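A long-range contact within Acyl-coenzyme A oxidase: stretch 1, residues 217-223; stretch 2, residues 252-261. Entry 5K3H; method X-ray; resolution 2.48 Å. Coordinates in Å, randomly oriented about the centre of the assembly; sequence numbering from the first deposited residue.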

# COMPACT_ATOMS: atom_id res chain seq x y z
N THR B 217 21.84 -25.91 12.27
CA THR B 217 20.50 -25.92 12.85
C THR B 217 20.36 -26.97 13.96
O THR B 217 20.91 -28.08 13.87
CB THR B 217 19.41 -26.09 11.76
OG1 THR B 217 19.59 -27.34 11.08
CG2 THR B 217 19.48 -24.96 10.75
N PHE B 218 19.58 -26.60 14.98
CA PHE B 218 19.48 -27.39 16.20
C PHE B 218 18.02 -27.50 16.60
O PHE B 218 17.27 -26.52 16.54
CB PHE B 218 20.27 -26.77 17.37
CG PHE B 218 21.73 -26.53 17.08
CD1 PHE B 218 22.69 -27.47 17.43
CD2 PHE B 218 22.14 -25.41 16.37
CE1 PHE B 218 24.02 -27.28 17.14
CE2 PHE B 218 23.49 -25.21 16.09
CZ PHE B 218 24.41 -26.15 16.47
N MET B 219 17.63 -28.69 17.04
CA MET B 219 16.32 -28.84 17.66
C MET B 219 16.42 -28.30 19.08
O MET B 219 17.34 -28.66 19.81
CB MET B 219 15.89 -30.31 17.66
CG MET B 219 14.55 -30.56 18.33
SD MET B 219 13.18 -29.65 17.54
CE MET B 219 12.97 -30.66 16.10
N VAL B 220 15.52 -27.37 19.43
CA VAL B 220 15.59 -26.67 20.70
C VAL B 220 14.24 -26.70 21.41
O VAL B 220 13.26 -26.19 20.87
CB VAL B 220 16.06 -25.21 20.54
CG1 VAL B 220 16.20 -24.54 21.90
CG2 VAL B 220 17.37 -25.15 19.79
N PRO B 221 14.13 -27.32 22.59
CA PRO B 221 12.91 -27.15 23.39
C PRO B 221 12.88 -25.77 24.01
O PRO B 221 13.88 -25.28 24.55
CB PRO B 221 13.03 -28.23 24.47
CG PRO B 221 14.45 -28.60 24.52
CD PRO B 221 15.07 -28.29 23.19
N LEU B 222 11.70 -25.16 23.94
CA LEU B 222 11.50 -23.78 24.39
C LEU B 222 10.65 -23.68 25.65
O LEU B 222 10.93 -22.83 26.49
CB LEU B 222 10.81 -22.96 23.29
CG LEU B 222 11.43 -23.03 21.91
CD1 LEU B 222 10.51 -22.31 20.92
CD2 LEU B 222 12.83 -22.44 21.96
N ARG B 223 9.60 -24.48 25.75
CA ARG B 223 8.66 -24.44 26.86
C ARG B 223 8.39 -25.86 27.34
O ARG B 223 8.51 -26.83 26.59
CB ARG B 223 7.33 -23.78 26.45
CG ARG B 223 7.44 -22.32 26.09
CD ARG B 223 6.16 -21.83 25.41
NE ARG B 223 6.20 -20.41 25.07
CZ ARG B 223 5.74 -19.43 25.85
NH1 ARG B 223 5.17 -19.72 27.02
NH2 ARG B 223 5.83 -18.17 25.44
N PHE B 252 10.23 -13.07 19.79
CA PHE B 252 11.65 -12.97 20.11
C PHE B 252 12.08 -14.13 20.99
O PHE B 252 11.26 -14.77 21.67
CB PHE B 252 11.98 -11.64 20.82
CG PHE B 252 11.25 -11.42 22.13
CD1 PHE B 252 11.71 -11.97 23.32
CD2 PHE B 252 10.11 -10.61 22.18
CE1 PHE B 252 11.04 -11.74 24.52
CE2 PHE B 252 9.44 -10.39 23.38
CZ PHE B 252 9.91 -10.95 24.55
N LEU B 253 13.39 -14.42 20.97
CA LEU B 253 13.96 -15.55 21.68
C LEU B 253 15.41 -15.29 22.02
O LEU B 253 16.22 -15.03 21.12
CB LEU B 253 13.86 -16.83 20.84
CG LEU B 253 14.57 -18.11 21.30
CD1 LEU B 253 14.04 -18.61 22.64
CD2 LEU B 253 14.46 -19.18 20.23
N GLY B 254 15.74 -15.42 23.31
CA GLY B 254 17.11 -15.31 23.76
C GLY B 254 17.48 -16.48 24.65
O GLY B 254 16.64 -17.05 25.34
N PHE B 255 18.75 -16.85 24.59
CA PHE B 255 19.30 -17.96 25.37
C PHE B 255 20.35 -17.41 26.33
O PHE B 255 21.21 -16.61 25.93
CB PHE B 255 19.97 -18.99 24.47
CG PHE B 255 19.10 -19.48 23.37
CD1 PHE B 255 18.14 -20.47 23.60
CD2 PHE B 255 19.25 -18.96 22.08
CE1 PHE B 255 17.33 -20.93 22.58
CE2 PHE B 255 18.44 -19.42 21.04
CZ PHE B 255 17.48 -20.40 21.29
N ASN B 256 20.30 -17.87 27.58
CA ASN B 256 21.34 -17.59 28.58
C ASN B 256 22.07 -18.91 28.85
O ASN B 256 21.69 -19.66 29.75
CB ASN B 256 20.73 -17.01 29.86
CG ASN B 256 21.78 -16.57 30.87
OD1 ASN B 256 22.97 -16.45 30.54
ND2 ASN B 256 21.33 -16.27 32.11
N ASN B 257 23.11 -19.16 28.07
CA ASN B 257 23.93 -20.38 28.16
C ASN B 257 23.04 -21.63 28.30
O ASN B 257 23.12 -22.39 29.27
CB ASN B 257 24.94 -20.26 29.31
CG ASN B 257 26.05 -19.24 29.01
OD1 ASN B 257 26.73 -19.33 27.97
ND2 ASN B 257 26.22 -18.25 29.90
N TYR B 258 22.17 -21.81 27.30
CA TYR B 258 21.13 -22.84 27.31
C TYR B 258 21.65 -24.13 26.69
O TYR B 258 22.02 -24.15 25.51
CB TYR B 258 19.91 -22.34 26.54
CG TYR B 258 18.67 -23.21 26.56
CD1 TYR B 258 17.83 -23.25 27.66
CD2 TYR B 258 18.35 -23.99 25.46
CE1 TYR B 258 16.69 -24.05 27.67
CE2 TYR B 258 17.23 -24.79 25.44
CZ TYR B 258 16.40 -24.81 26.55
OH TYR B 258 15.28 -25.62 26.51
N ARG B 259 21.60 -25.23 27.45
CA ARG B 259 22.27 -26.48 27.10
C ARG B 259 21.32 -27.50 26.49
O ARG B 259 20.25 -27.79 27.06
CB ARG B 259 22.95 -27.07 28.34
CG ARG B 259 24.11 -26.25 28.82
CD ARG B 259 24.85 -26.85 30.03
NE ARG B 259 26.08 -26.11 30.24
CZ ARG B 259 27.29 -26.52 29.87
NH1 ARG B 259 27.46 -27.71 29.30
NH2 ARG B 259 28.34 -25.73 30.08
N ILE B 260 21.72 -28.07 25.35
CA ILE B 260 20.98 -29.13 24.66
C ILE B 260 21.97 -30.25 24.32
O ILE B 260 23.19 -29.99 24.19
CB ILE B 260 20.24 -28.60 23.42
CG1 ILE B 260 21.21 -28.06 22.37
CG2 ILE B 260 19.24 -27.52 23.79
CD1 ILE B 260 20.52 -27.56 21.11
N PRO B 261 21.51 -31.50 24.20
CA PRO B 261 22.42 -32.61 23.89
C PRO B 261 23.12 -32.43 22.55
O PRO B 261 22.66 -31.72 21.66
CB PRO B 261 21.50 -33.84 23.86
CG PRO B 261 20.30 -33.44 24.68
CD PRO B 261 20.15 -31.97 24.55

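These two strands are not joined by backbone hydrogen bonds; their N-to-C directions lie 114° apart and their axes come no closer than 8.2 Å, and side chains make most of the contact. The strands are 217-221 and 258-261, and the pairing is almost wholly apolar.

Thr217 stays out of reach, so the contact opens at Phe218, whose CA-to-CB bond points toward the second stretch. Its CB lies 3.8 Å from CD1 of Ile260, the residue that gives up more surface to this contact than any other. Ile260 also points toward its partner, and with chi1 at p and chi2 at t its CD1 methyl reaches the first strand at several successive residues. At Met219 that methyl meets backbone: Met219 O is 3.6 Å from Ile260 CD1. The methionine side chain starts sideways and its end leads away, leaving the main chain to make the approach.

Val220 is the branching point of the packing. It sets out sideways, and its two methyls have different neighbours. CG1 sits 3.8 Å from Phe255 CE1 and 3.7 Å from Tyr258 CE2, wedged against two aromatic rings, while CG2 lies 4.2 Å from Ile260 CD1. A single beta-branched residue thus touches both strands of stretch 2, with Phe255 on one and Tyr258 and Ile260 on the other.

Pro221 adds the polar element. Its carbonyl O accepts a hydrogen bond from Tyr258 OH at a very short 2.4 Å, although the phenolic proton has another acceptor within reach and so is not firmly assigned to this bond. The tyrosine, with chi1 at t, points toward stretch 1, and its length carries the hydroxyl across a gap that the backbones leave open. The proline ring packs as well: its CG is 3.7 Å from Tyr258 OH, and its CD makes a looser apolar contact with Ile260 CG2 at 4.3 Å.

Past the strand, Leu222 begins sideways, but its end comes nearer, bringing CD2 to 4.0 Å from Leu253 CD2. Leu253 points toward stretch 1, so the two leucines meet by their tips even though their CA atoms are 9.0 Å apart. Arg223 makes no contact; its guanidinium nitrogens NH1 and NH2 are hydrogen-bonded elsewhere in the structure.

The rule to take away is economical: branched aliphatic side chains and aromatic rings span the crossing, and one tyrosine hydroxyl reaches a backbone carbonyl.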